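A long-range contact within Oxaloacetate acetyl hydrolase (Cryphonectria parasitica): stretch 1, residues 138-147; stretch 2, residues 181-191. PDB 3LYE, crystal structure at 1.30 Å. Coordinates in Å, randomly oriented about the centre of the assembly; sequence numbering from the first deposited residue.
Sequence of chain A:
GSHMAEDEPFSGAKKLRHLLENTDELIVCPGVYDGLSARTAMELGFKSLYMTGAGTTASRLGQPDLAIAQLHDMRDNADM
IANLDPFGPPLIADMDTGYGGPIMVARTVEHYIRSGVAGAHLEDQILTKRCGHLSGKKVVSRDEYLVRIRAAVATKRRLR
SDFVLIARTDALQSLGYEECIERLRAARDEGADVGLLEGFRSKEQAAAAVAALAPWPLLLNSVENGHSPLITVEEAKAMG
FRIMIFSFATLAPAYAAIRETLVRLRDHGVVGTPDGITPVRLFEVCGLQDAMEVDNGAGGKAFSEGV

Stretch 1, residues 138-147: KVVSRDEYLV
Stretch 2 181-191: IERLRAARDEG

The most unusual feature of this contact is a buried arginine that grips a single backbone carbonyl just ahead of a helix. Both terminal nitrogens of Arg183 donate to Val140 O, NH2 at 2.9 Å and NH1 at 3.0 Å, with N-H...O angles of 149° and 146°, so the oxygen lies at the guanidinium edge, near its plane. The general principle is that a long cation can tie one helix to the loop that leads into another, and its flat faces can be covered as well. Here Val139 CG2 lies over one face, 3.8 Å from Arg183 NH1, and Arg142 CA lies over the opposite face. Arg183 CA-to-CB points sideways, and chi1 -77° (m), chi2 178° (t), chi3 178° (t) and chi4 -128° carry its end to the loop. Arg142 N is 3.4 Å from Arg183 NH2, but both are donors and no hydrogen bond forms.

The loop residues 139 to 141 are extended (phi/psi -122/158, -82/173, -65/162), with Val139 and Val140 both m in chi1. Ser141 (chi1 70°, p) is the N-cap of the helix that begins at Arg142: Glu144 N donates to Ser141 OG at 3.1 Å, and reciprocally Ser141 N donates to Glu144 OE2 at 3.1 Å. From there the backbone is helical, with Tyr145 N 2.9 Å from Ser141 O.

The helix that starts at Arg142 and the helix of the second stretch run in broadly the same direction, at 34° (signed -34°), with axes approaching to 10.3 Å. The register advances by one turn on both sides: the CA atoms of Arg142 and Arg183 are 6.5 Å apart, as are those of Leu146 and Ala187.

At the first level, Arg142 (t, t, m; chi4 169°) forms a salt bridge with Glu182 (m, t; chi3 -6°), NH2 to OE1 at 2.7 Å with an N-H...O angle of 134°. Glu182 CB covers one face of the Arg142 guanidinium.

One turn on, the contact becomes apolar. The CA-to-CB bonds of Leu146 and Tyr145 point toward the second helix. The Leu146 rotamer (chi1 -61°, m; chi2 173°, t) places CD1 3.9 Å from Ala186 CB and CD2 3.9 Å from Glu190 CG. That of Tyr145 (chi1 172°, t; chi2 54°) places its CE2 4.3 Å from Ala187 CB, while Arg183 O approaches the ring edge.

Glu190 (m, m; chi3 -20°) has phi/psi -78/-10. Gly191, at phi/psi 118/2, completes a Schellman motif; Gly191 N donates a hydrogen bond to Arg188 O at 2.9 Å. Altogether the stretches bury 543 Å², counting both sides.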

# COMPACT_ATOMS: atom_id res chain seq x y z
N LYS A 138 23.81 -16.98 -10.04
CA LYS A 138 23.83 -18.11 -9.12
C LYS A 138 22.50 -18.76 -8.85
O LYS A 138 21.51 -18.07 -8.68
CB LYS A 138 24.32 -17.61 -7.77
CG LYS A 138 25.26 -18.54 -7.06
CD LYS A 138 26.61 -18.56 -7.76
CE LYS A 138 27.71 -19.06 -6.84
NZ LYS A 138 27.48 -20.46 -6.34
N VAL A 139 22.50 -20.08 -8.78
CA VAL A 139 21.25 -20.80 -8.51
C VAL A 139 21.39 -21.66 -7.26
O VAL A 139 22.50 -22.03 -6.85
CB VAL A 139 20.82 -21.70 -9.67
CG1 VAL A 139 20.48 -20.87 -10.88
CG2 VAL A 139 21.86 -22.77 -9.98
N VAL A 140 20.25 -21.99 -6.67
CA VAL A 140 20.22 -22.81 -5.48
C VAL A 140 20.33 -24.26 -5.93
O VAL A 140 20.34 -24.56 -7.12
CB VAL A 140 18.92 -22.61 -4.66
CG1 VAL A 140 18.80 -21.18 -4.15
CG2 VAL A 140 17.68 -23.00 -5.48
N SER A 141 20.47 -25.17 -4.97
CA SER A 141 20.56 -26.57 -5.31
C SER A 141 19.25 -27.06 -5.93
O SER A 141 18.19 -26.46 -5.78
CB SER A 141 20.86 -27.37 -4.06
OG SER A 141 19.74 -27.39 -3.21
N ARG A 142 19.31 -28.20 -6.61
CA ARG A 142 18.13 -28.75 -7.23
C ARG A 142 17.05 -29.00 -6.17
O ARG A 142 15.87 -28.64 -6.34
CB ARG A 142 18.47 -30.04 -7.97
CG ARG A 142 17.33 -30.49 -8.81
CD ARG A 142 17.61 -31.75 -9.59
NE ARG A 142 18.78 -31.67 -10.47
CZ ARG A 142 19.29 -32.74 -11.06
NH1 ARG A 142 18.73 -33.93 -10.86
NH2 ARG A 142 20.36 -32.65 -11.84
N ASP A 143 17.45 -29.58 -5.04
CA ASP A 143 16.48 -29.85 -3.98
C ASP A 143 15.86 -28.55 -3.43
O ASP A 143 14.67 -28.50 -3.17
CB ASP A 143 17.16 -30.61 -2.86
CG ASP A 143 17.21 -32.12 -3.10
OD1 ASP A 143 17.96 -32.78 -2.35
OD2 ASP A 143 16.53 -32.66 -4.02
N GLU A 144 16.66 -27.51 -3.22
CA GLU A 144 16.15 -26.24 -2.71
C GLU A 144 15.15 -25.63 -3.70
O GLU A 144 14.17 -25.01 -3.32
CB GLU A 144 17.28 -25.25 -2.47
CG GLU A 144 18.32 -25.64 -1.43
CD GLU A 144 19.40 -24.56 -1.28
OE1 GLU A 144 19.11 -23.58 -0.56
OE2 GLU A 144 20.49 -24.64 -1.91
N TYR A 145 15.43 -25.79 -4.99
CA TYR A 145 14.52 -25.27 -6.00
C TYR A 145 13.20 -26.03 -5.97
O TYR A 145 12.13 -25.44 -6.06
CB TYR A 145 15.14 -25.41 -7.36
CG TYR A 145 14.27 -25.10 -8.53
CD1 TYR A 145 13.61 -23.88 -8.62
CD2 TYR A 145 14.18 -25.98 -9.60
CE1 TYR A 145 12.86 -23.57 -9.73
CE2 TYR A 145 13.45 -25.66 -10.72
CZ TYR A 145 12.80 -24.46 -10.78
OH TYR A 145 12.09 -24.17 -11.92
N LEU A 146 13.26 -27.35 -5.83
CA LEU A 146 12.06 -28.17 -5.79
C LEU A 146 11.20 -27.86 -4.58
O LEU A 146 9.99 -28.03 -4.65
CB LEU A 146 12.37 -29.64 -5.95
CG LEU A 146 13.04 -29.98 -7.26
CD1 LEU A 146 13.48 -31.44 -7.26
CD2 LEU A 146 12.13 -29.69 -8.42
N VAL A 147 11.81 -27.39 -3.48
CA VAL A 147 11.05 -26.98 -2.30
C VAL A 147 10.13 -25.82 -2.76
O VAL A 147 8.96 -25.75 -2.39
CB VAL A 147 11.97 -26.52 -1.15
CG1 VAL A 147 11.17 -25.81 -0.08
CG2 VAL A 147 12.66 -27.71 -0.54
N ILE A 181 17.85 -29.08 -18.15
CA ILE A 181 16.88 -30.08 -18.57
C ILE A 181 16.47 -30.97 -17.39
O ILE A 181 15.28 -31.25 -17.19
CB ILE A 181 17.44 -30.94 -19.73
CG1 ILE A 181 17.71 -30.07 -20.97
CG2 ILE A 181 16.47 -32.03 -20.11
CD1 ILE A 181 16.52 -29.18 -21.40
N GLU A 182 17.43 -31.39 -16.58
CA GLU A 182 17.10 -32.25 -15.44
C GLU A 182 16.26 -31.47 -14.41
O GLU A 182 15.36 -32.02 -13.78
CB GLU A 182 18.37 -32.85 -14.84
CG GLU A 182 19.16 -33.71 -15.86
CD GLU A 182 20.33 -34.46 -15.25
OE1 GLU A 182 20.61 -34.23 -14.06
OE2 GLU A 182 20.96 -35.27 -15.96
N ARG A 183 16.55 -30.19 -14.24
CA ARG A 183 15.78 -29.38 -13.29
C ARG A 183 14.35 -29.19 -13.75
O ARG A 183 13.43 -29.21 -12.95
CB ARG A 183 16.41 -28.00 -13.10
CG ARG A 183 17.60 -28.04 -12.23
CD ARG A 183 18.28 -26.69 -12.04
NE ARG A 183 19.39 -26.89 -11.13
CZ ARG A 183 19.64 -26.20 -10.03
NH1 ARG A 183 18.92 -25.15 -9.68
NH2 ARG A 183 20.67 -26.55 -9.26
N LEU A 184 14.18 -29.00 -15.04
CA LEU A 184 12.87 -28.81 -15.62
C LEU A 184 12.08 -30.11 -15.52
O LEU A 184 10.91 -30.10 -15.18
CB LEU A 184 12.96 -28.30 -17.05
CG LEU A 184 13.44 -26.85 -17.16
CD1 LEU A 184 13.62 -26.53 -18.66
CD2 LEU A 184 12.51 -25.87 -16.50
N ARG A 185 12.72 -31.24 -15.81
CA ARG A 185 12.03 -32.51 -15.70
C ARG A 185 11.59 -32.73 -14.25
O ARG A 185 10.47 -33.21 -13.98
CB ARG A 185 12.92 -33.67 -16.13
CG ARG A 185 13.06 -33.78 -17.59
CD ARG A 185 13.77 -35.06 -17.96
NE ARG A 185 13.89 -35.14 -19.40
CZ ARG A 185 15.02 -35.35 -20.07
NH1 ARG A 185 14.98 -35.39 -21.39
NH2 ARG A 185 16.17 -35.54 -19.42
N ALA A 186 12.45 -32.41 -13.30
CA ALA A 186 12.12 -32.58 -11.90
C ALA A 186 10.95 -31.67 -11.52
O ALA A 186 10.05 -32.07 -10.80
CB ALA A 186 13.32 -32.33 -11.01
N ALA A 187 10.97 -30.44 -12.02
CA ALA A 187 9.89 -29.49 -11.73
C ALA A 187 8.56 -29.95 -12.30
O ALA A 187 7.52 -29.82 -11.67
CB ALA A 187 10.23 -28.10 -12.25
N ARG A 188 8.60 -30.50 -13.50
CA ARG A 188 7.43 -31.06 -14.14
C ARG A 188 6.85 -32.18 -13.21
O ARG A 188 5.64 -32.24 -12.96
CB ARG A 188 7.83 -31.68 -15.48
CG ARG A 188 6.72 -32.43 -16.23
CD ARG A 188 7.36 -33.32 -17.31
NE ARG A 188 8.15 -34.33 -16.59
CZ ARG A 188 9.20 -35.02 -17.05
NH1 ARG A 188 9.79 -35.86 -16.22
NH2 ARG A 188 9.67 -34.88 -18.30
N ASP A 189 7.72 -33.06 -12.69
CA ASP A 189 7.26 -34.15 -11.83
C ASP A 189 6.62 -33.62 -10.57
O ASP A 189 5.69 -34.24 -10.03
CB ASP A 189 8.37 -35.12 -11.53
CG ASP A 189 8.69 -36.00 -12.70
OD1 ASP A 189 8.02 -35.94 -13.78
OD2 ASP A 189 9.65 -36.76 -12.51
N GLU A 190 7.09 -32.48 -10.09
CA GLU A 190 6.53 -31.86 -8.89
C GLU A 190 5.20 -31.14 -9.15
O GLU A 190 4.56 -30.70 -8.19
CB GLU A 190 7.51 -30.93 -8.19
CG GLU A 190 8.77 -31.56 -7.70
CD GLU A 190 8.60 -32.45 -6.49
OE1 GLU A 190 7.59 -32.32 -5.76
OE2 GLU A 190 9.52 -33.24 -6.24
N GLY A 191 4.83 -30.98 -10.42
CA GLY A 191 3.57 -30.35 -10.78
C GLY A 191 3.60 -29.06 -11.58
O GLY A 191 2.55 -28.51 -11.84